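Local coordinates for protein Afp2 (PDB 6RBN) that probably builds the contractile sheath that surrounds the inner tube of the anti-feeding prophage, a phage-tail-like injection system, at residues D109-V120 and E149-A157; E64-L73 and L165-I176. All coordinates share one frame; numbering follows the deposited sequence.

Interaction 1: residues D109-V120 and E149-A157; sequences DTTTYTAFTTVV and EYPTSPFGA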
# COMPACT_ATOMS: atom_id res chain seq x y z
N ASP C 109 -39.77 28.58 91.59
CA ASP C 109 -38.46 28.31 92.16
C ASP C 109 -38.43 26.95 92.82
O ASP C 109 -39.47 26.39 93.18
CB ASP C 109 -38.05 29.41 93.15
CG ASP C 109 -39.09 29.64 94.25
OD1 ASP C 109 -40.19 29.04 94.20
OD2 ASP C 109 -38.80 30.43 95.17
N THR C 110 -37.21 26.40 92.93
CA THR C 110 -36.80 25.19 93.67
C THR C 110 -37.35 23.89 93.09
O THR C 110 -37.03 22.81 93.60
CB THR C 110 -37.15 25.27 95.16
OG1 THR C 110 -38.57 25.27 95.35
CG2 THR C 110 -36.54 26.52 95.79
N THR C 111 -38.15 23.96 92.04
CA THR C 111 -38.60 22.80 91.29
C THR C 111 -38.23 22.91 89.82
O THR C 111 -37.83 21.92 89.21
CB THR C 111 -40.12 22.64 91.43
OG1 THR C 111 -40.46 22.59 92.82
CG2 THR C 111 -40.61 21.36 90.78
N THR C 112 -38.32 24.11 89.26
CA THR C 112 -37.69 24.40 87.98
C THR C 112 -36.17 24.29 88.09
O THR C 112 -35.52 23.83 87.15
CB THR C 112 -38.11 25.79 87.51
OG1 THR C 112 -39.53 25.84 87.39
CG2 THR C 112 -37.52 26.13 86.15
N TYR C 113 -35.61 24.66 89.25
CA TYR C 113 -34.15 24.68 89.43
C TYR C 113 -33.58 23.27 89.39
O TYR C 113 -32.54 23.03 88.75
CB TYR C 113 -33.78 25.33 90.76
CG TYR C 113 -34.16 26.79 90.95
CD1 TYR C 113 -34.52 27.60 89.89
CD2 TYR C 113 -34.15 27.35 92.23
CE1 TYR C 113 -34.88 28.91 90.09
CE2 TYR C 113 -34.50 28.66 92.43
CZ TYR C 113 -34.86 29.44 91.36
OH TYR C 113 -35.21 30.75 91.54
N THR C 114 -34.23 22.32 90.06
CA THR C 114 -33.74 20.95 90.07
C THR C 114 -34.04 20.21 88.78
O THR C 114 -33.42 19.17 88.53
CB THR C 114 -34.33 20.18 91.26
OG1 THR C 114 -33.75 18.87 91.31
CG2 THR C 114 -35.84 20.05 91.13
N ALA C 115 -34.95 20.72 87.95
CA ALA C 115 -35.18 20.17 86.62
C ALA C 115 -34.44 20.94 85.54
O ALA C 115 -34.31 20.44 84.42
CB ALA C 115 -36.68 20.15 86.31
N PHE C 116 -33.97 22.15 85.85
CA PHE C 116 -33.03 22.84 84.97
C PHE C 116 -31.71 22.09 84.90
O PHE C 116 -31.18 21.84 83.81
CB PHE C 116 -32.82 24.27 85.46
CG PHE C 116 -31.81 25.03 84.68
CD1 PHE C 116 -32.13 25.53 83.43
CD2 PHE C 116 -30.55 25.27 85.19
CE1 PHE C 116 -31.20 26.24 82.71
CE2 PHE C 116 -29.63 25.98 84.48
CZ PHE C 116 -29.95 26.46 83.24
N THR C 117 -31.16 21.72 86.06
CA THR C 117 -29.87 21.04 86.10
C THR C 117 -29.94 19.60 85.59
O THR C 117 -28.88 19.00 85.37
CB THR C 117 -29.33 21.06 87.53
OG1 THR C 117 -28.01 20.48 87.55
CG2 THR C 117 -30.23 20.28 88.46
N THR C 118 -31.13 19.04 85.42
CA THR C 118 -31.26 17.74 84.78
C THR C 118 -31.00 17.83 83.29
O THR C 118 -30.17 17.09 82.75
CB THR C 118 -32.65 17.16 85.05
OG1 THR C 118 -32.83 16.99 86.46
CG2 THR C 118 -32.81 15.82 84.37
N VAL C 119 -31.69 18.74 82.60
CA VAL C 119 -31.56 18.83 81.15
C VAL C 119 -30.25 19.48 80.72
O VAL C 119 -29.87 19.35 79.55
CB VAL C 119 -32.75 19.59 80.54
CG1 VAL C 119 -34.05 18.88 80.85
CG2 VAL C 119 -32.80 21.01 81.04
N VAL C 120 -29.56 20.18 81.61
CA VAL C 120 -28.25 20.71 81.28
C VAL C 120 -27.20 19.61 81.30
O VAL C 120 -26.37 19.51 80.39
CB VAL C 120 -27.89 21.87 82.23
CG1 VAL C 120 -26.44 22.28 82.09
CG2 VAL C 120 -28.77 23.06 81.92
N GLU C 149 -29.74 29.86 96.42
CA GLU C 149 -30.72 28.92 95.91
C GLU C 149 -30.56 28.65 94.42
O GLU C 149 -31.25 27.77 93.89
CB GLU C 149 -32.14 29.41 96.17
CG GLU C 149 -32.52 30.65 95.38
CD GLU C 149 -33.94 31.09 95.64
OE1 GLU C 149 -34.63 30.44 96.44
OE2 GLU C 149 -34.37 32.10 95.04
N TYR C 150 -29.70 29.36 93.75
CA TYR C 150 -29.56 29.31 92.31
C TYR C 150 -28.43 28.36 91.92
O TYR C 150 -27.50 28.14 92.69
CB TYR C 150 -29.26 30.70 91.76
CG TYR C 150 -30.37 31.67 92.05
CD1 TYR C 150 -31.54 31.66 91.31
CD2 TYR C 150 -30.24 32.61 93.07
CE1 TYR C 150 -32.55 32.54 91.58
CE2 TYR C 150 -31.25 33.50 93.34
CZ TYR C 150 -32.40 33.46 92.59
OH TYR C 150 -33.42 34.34 92.86
N PRO C 151 -28.51 27.77 90.72
CA PRO C 151 -27.40 26.92 90.24
C PRO C 151 -26.13 27.69 89.93
O PRO C 151 -26.13 28.93 89.94
CB PRO C 151 -27.98 26.27 88.98
CG PRO C 151 -29.45 26.33 89.16
CD PRO C 151 -29.71 27.61 89.88
N THR C 152 -25.05 26.98 89.65
CA THR C 152 -23.77 27.59 89.30
C THR C 152 -23.44 27.32 87.84
O THR C 152 -22.31 27.52 87.39
CB THR C 152 -22.68 27.09 90.25
OG1 THR C 152 -23.24 26.94 91.56
CG2 THR C 152 -21.55 28.11 90.41
N SER C 153 -24.42 26.85 87.08
CA SER C 153 -24.24 26.51 85.68
C SER C 153 -24.12 27.78 84.84
O SER C 153 -24.69 28.81 85.17
CB SER C 153 -25.42 25.68 85.19
OG SER C 153 -26.59 26.47 85.17
N PRO C 154 -23.39 27.72 83.72
CA PRO C 154 -23.31 28.87 82.81
C PRO C 154 -24.50 29.05 81.89
O PRO C 154 -24.40 29.79 80.92
CB PRO C 154 -22.06 28.55 81.99
CG PRO C 154 -21.98 27.09 81.98
CD PRO C 154 -22.45 26.65 83.33
N PHE C 155 -25.62 28.38 82.15
CA PHE C 155 -26.78 28.39 81.28
C PHE C 155 -27.95 29.17 81.87
O PHE C 155 -29.09 28.98 81.43
CB PHE C 155 -27.22 26.95 80.99
CG PHE C 155 -26.23 26.17 80.18
CD1 PHE C 155 -26.29 26.18 78.80
CD2 PHE C 155 -25.23 25.43 80.79
CE1 PHE C 155 -25.40 25.46 78.05
CE2 PHE C 155 -24.33 24.71 80.04
CZ PHE C 155 -24.41 24.73 78.67
N GLY C 156 -27.70 30.03 82.85
CA GLY C 156 -28.78 30.72 83.52
C GLY C 156 -28.40 32.12 83.94
O GLY C 156 -27.22 32.47 84.03
N ALA C 157 -29.43 32.93 84.17
CA ALA C 157 -29.30 34.26 84.75
C ALA C 157 -30.56 34.55 85.56
O ALA C 157 -31.58 33.89 85.38
CB ALA C 157 -29.07 35.32 83.68
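Y113 and F116, one helical turn apart, hang from helix 112-122 onto the irregular run E149-F155, which leads into strand 156-157. In the subtilisin-like sheath domain this helix forms the beta-alpha-beta crossover between the parallel strands 102-105 and 127-129, and 156-157 is the next parallel strand, outermost in the sheet within this chain. The Y113 ring slants across the start of the run, its CD2 3.4 Å from E149 O and its CZ 3.9 Å from Y150 CE1. The two tyrosine rings meet obliquely, planes 50° apart. E149 CG lies over the centre of the Y150 ring, and the extended chain beyond it carries the carboxylate obliquely past the Y113 ring, the planes 68° apart. D109 OD2 lies 4.4 Å from E149 OE1; these like charges are not in contact, and their proximity would probably be mildly unfavourable. One turn after Y113, F116 has CG anti to the backbone N (chi1 177°), which turns its ring toward P151, S153 and F155. S153 OG and F155 O sit at its edge, near the ring plane, and F116 CZ is 3.6 Å from F155 CB. F130, just past strand 127-129, closes in edge-to-face on F116. No hydrogen bond joins the two segments. At the far end of the contact, V120 CG1 rests 3.6 Å from F155 CD2.

Interaction 2: residues E64-L73 and L165-I176; sequences EDAFYTSLSL and LASGAAVPPSAI
The carbonyl oxygen of A66 receives S70 OG at 2.7 Å, nearly along the C=O axis, and S70 N more weakly, so the hydroxyl folds back onto its own helix 66-75. P172 packs against this pair: its CG reaches A66 CB at 3.8 Å, and its CD and CG lie beside S70 OG. The preceding residue, T69, supplies the hydrogen bond between the segments, OG1 donating to A170 O at 3.1 Å from above the carbonyl plane, 38° out of it. With chi1 at 63°, OG1 sits between the backbone N and the carbonyl carbon, which leaves T69 CG2 beside the N to meet A169 CB at 3.7 Å. Here a helix flanking the mixed six-stranded sheet packs on the loop and first turn of helix 173-187, which follows the edge strand 156-157. Helix 66-75, with helix 52-58 before it, lies in the connection from strand 46-49 to its antiparallel neighbour 82-86. S174 OG, near the start of helix 173-187, lies among the acceptors A105 O, L129 O, F130 O and D131 OD1, its hydroxyl able to donate to one at a time. The helices themselves touch where A175 CB meets S70 CB at 3.7 Å. A chi1 of -161° extends L73 to the loop, where it crosses V171 at about a right angle, L73 CG 4.2 Å from V171 CG1. L73 CD2 borders L165 CD1 at 4.3 Å. At the opposite end, E64 CG covers A169 CB at 3.8 Å.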
# COMPACT_ATOMS: atom_id res chain seq x y z
N GLU C 64 -54.61 37.46 86.86
CA GLU C 64 -53.57 38.20 87.54
C GLU C 64 -52.39 37.30 87.88
O GLU C 64 -51.33 37.80 88.28
CB GLU C 64 -54.15 38.86 88.81
CG GLU C 64 -53.31 39.97 89.44
CD GLU C 64 -53.97 40.57 90.66
OE1 GLU C 64 -55.06 40.10 91.05
OE2 GLU C 64 -53.39 41.51 91.24
N ASP C 65 -52.52 35.99 87.68
CA ASP C 65 -51.52 35.01 88.07
C ASP C 65 -50.27 35.14 87.19
O ASP C 65 -50.29 35.76 86.13
CB ASP C 65 -52.11 33.60 87.99
CG ASP C 65 -51.35 32.59 88.83
OD1 ASP C 65 -50.33 32.96 89.44
OD2 ASP C 65 -51.79 31.42 88.88
N ALA C 66 -49.17 34.55 87.67
CA ALA C 66 -47.85 34.82 87.10
C ALA C 66 -47.65 34.23 85.72
O ALA C 66 -46.78 34.70 84.98
CB ALA C 66 -46.77 34.29 88.04
N PHE C 67 -48.43 33.21 85.33
CA PHE C 67 -48.28 32.68 83.98
C PHE C 67 -48.98 33.57 82.96
O PHE C 67 -48.56 33.62 81.80
CB PHE C 67 -48.81 31.24 83.89
CG PHE C 67 -50.31 31.12 83.98
CD1 PHE C 67 -50.94 31.08 85.21
CD2 PHE C 67 -51.08 30.99 82.83
CE1 PHE C 67 -52.31 30.96 85.29
CE2 PHE C 67 -52.45 30.87 82.91
CZ PHE C 67 -53.06 30.86 84.14
N TYR C 68 -50.04 34.26 83.36
CA TYR C 68 -50.79 35.09 82.42
C TYR C 68 -50.04 36.37 82.10
O TYR C 68 -50.00 36.79 80.94
CB TYR C 68 -52.18 35.41 82.98
CG TYR C 68 -53.07 36.14 82.01
CD1 TYR C 68 -53.74 35.45 81.01
CD2 TYR C 68 -53.22 37.52 82.07
CE1 TYR C 68 -54.55 36.11 80.11
CE2 TYR C 68 -54.03 38.18 81.17
CZ TYR C 68 -54.69 37.47 80.19
OH TYR C 68 -55.49 38.13 79.29
N THR C 69 -49.46 37.01 83.11
CA THR C 69 -48.72 38.24 82.89
C THR C 69 -47.40 38.00 82.19
O THR C 69 -46.85 38.93 81.59
CB THR C 69 -48.49 38.96 84.21
OG1 THR C 69 -47.68 38.15 85.06
CG2 THR C 69 -49.80 39.22 84.89
N SER C 70 -46.86 36.78 82.27
CA SER C 70 -45.66 36.46 81.52
C SER C 70 -45.95 36.32 80.04
O SER C 70 -45.18 36.79 79.20
CB SER C 70 -45.04 35.18 82.06
OG SER C 70 -44.63 35.35 83.41
N LEU C 71 -47.06 35.68 79.70
CA LEU C 71 -47.42 35.48 78.30
C LEU C 71 -48.00 36.72 77.66
O LEU C 71 -47.77 36.96 76.48
CB LEU C 71 -48.40 34.32 78.20
CG LEU C 71 -47.67 33.01 78.42
CD1 LEU C 71 -48.63 31.90 78.63
CD2 LEU C 71 -46.89 32.74 77.19
N SER C 72 -48.76 37.52 78.41
CA SER C 72 -49.28 38.77 77.87
C SER C 72 -48.16 39.76 77.58
O SER C 72 -48.27 40.57 76.66
CB SER C 72 -50.30 39.38 78.82
OG SER C 72 -49.68 39.78 80.03
N LEU C 73 -47.08 39.71 78.36
CA LEU C 73 -45.89 40.51 78.10
C LEU C 73 -45.02 39.88 77.02
O LEU C 73 -44.23 40.58 76.39
CB LEU C 73 -45.13 40.70 79.41
CG LEU C 73 -44.08 41.78 79.70
CD1 LEU C 73 -42.71 41.44 79.20
CD2 LEU C 73 -44.55 43.11 79.12
N LEU C 165 -46.90 45.70 85.93
CA LEU C 165 -47.62 45.93 84.67
C LEU C 165 -48.83 46.84 84.80
O LEU C 165 -49.52 46.84 85.82
CB LEU C 165 -48.08 44.57 84.13
CG LEU C 165 -48.73 44.37 82.76
CD1 LEU C 165 -47.73 44.62 81.66
CD2 LEU C 165 -49.30 42.97 82.66
N ALA C 166 -49.09 47.61 83.73
CA ALA C 166 -49.97 48.78 83.77
C ALA C 166 -51.42 48.46 84.13
O ALA C 166 -52.17 49.39 84.46
CB ALA C 166 -49.92 49.51 82.43
N SER C 167 -51.83 47.20 84.08
CA SER C 167 -53.13 46.80 84.61
C SER C 167 -53.08 46.50 86.10
O SER C 167 -54.06 45.99 86.65
CB SER C 167 -53.65 45.58 83.85
OG SER C 167 -52.85 44.44 84.11
N GLY C 168 -51.96 46.80 86.77
CA GLY C 168 -51.82 46.58 88.19
C GLY C 168 -51.16 45.27 88.56
O GLY C 168 -50.66 45.15 89.69
N ALA C 169 -51.12 44.30 87.66
CA ALA C 169 -50.63 42.98 87.99
C ALA C 169 -49.10 42.95 87.99
O ALA C 169 -48.43 43.88 87.54
CB ALA C 169 -51.18 41.95 87.01
N ALA C 170 -48.55 41.85 88.50
CA ALA C 170 -47.11 41.70 88.71
C ALA C 170 -46.54 40.74 87.67
O ALA C 170 -46.90 39.56 87.65
CB ALA C 170 -46.81 41.19 90.12
N VAL C 171 -45.66 41.25 86.82
CA VAL C 171 -44.98 40.41 85.83
C VAL C 171 -43.74 39.81 86.48
O VAL C 171 -42.98 40.54 87.14
CB VAL C 171 -44.62 41.23 84.60
CG1 VAL C 171 -43.80 40.41 83.62
CG2 VAL C 171 -45.86 41.70 83.92
N PRO C 172 -43.52 38.50 86.35
CA PRO C 172 -42.25 37.92 86.78
C PRO C 172 -41.10 38.46 85.96
O PRO C 172 -41.23 38.62 84.74
CB PRO C 172 -42.45 36.42 86.53
CG PRO C 172 -43.91 36.24 86.56
CD PRO C 172 -44.49 37.48 85.96
N PRO C 173 -39.96 38.73 86.59
CA PRO C 173 -38.87 39.41 85.87
C PRO C 173 -38.12 38.52 84.89
O PRO C 173 -37.27 39.02 84.16
CB PRO C 173 -37.96 39.87 87.01
CG PRO C 173 -38.19 38.86 88.07
CD PRO C 173 -39.61 38.46 87.99
N SER C 174 -38.40 37.22 84.88
CA SER C 174 -37.92 36.37 83.80
C SER C 174 -38.59 36.72 82.48
O SER C 174 -37.96 36.65 81.42
CB SER C 174 -38.19 34.91 84.12
OG SER C 174 -37.57 34.53 85.32
N ALA C 175 -39.87 37.10 82.53
CA ALA C 175 -40.60 37.45 81.32
C ALA C 175 -40.19 38.81 80.79
O ALA C 175 -40.33 39.07 79.59
CB ALA C 175 -42.10 37.44 81.60
N ILE C 176 -39.71 39.70 81.66
CA ILE C 176 -39.15 40.96 81.20
C ILE C 176 -37.85 40.71 80.46
O ILE C 176 -37.57 41.33 79.42
CB ILE C 176 -38.96 41.91 82.40
CG1 ILE C 176 -40.31 42.18 83.07
CG2 ILE C 176 -38.34 43.22 81.98
CD1 ILE C 176 -40.19 42.87 84.40

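In the fold
Interactions 1 and 2 have centres 22 Å apart, and their nearest atoms come to about 6 Å without touching. Along the chain, both segments of interaction 1 fall between the two segments of interaction 2, and strand 156-157 of the first is followed by helix 173-187 of the second. F130, just past strand 127-129, borders both: its ring meets Y113 and F116 of interaction 1, while its carbonyl oxygen is one of several acceptors around S174 OG in segment 165-176. Together the contacts pack two helices, 112-122 and 66-75, against chain that comes later in the same sheet domain. Interaction 2 is the more buried of the two.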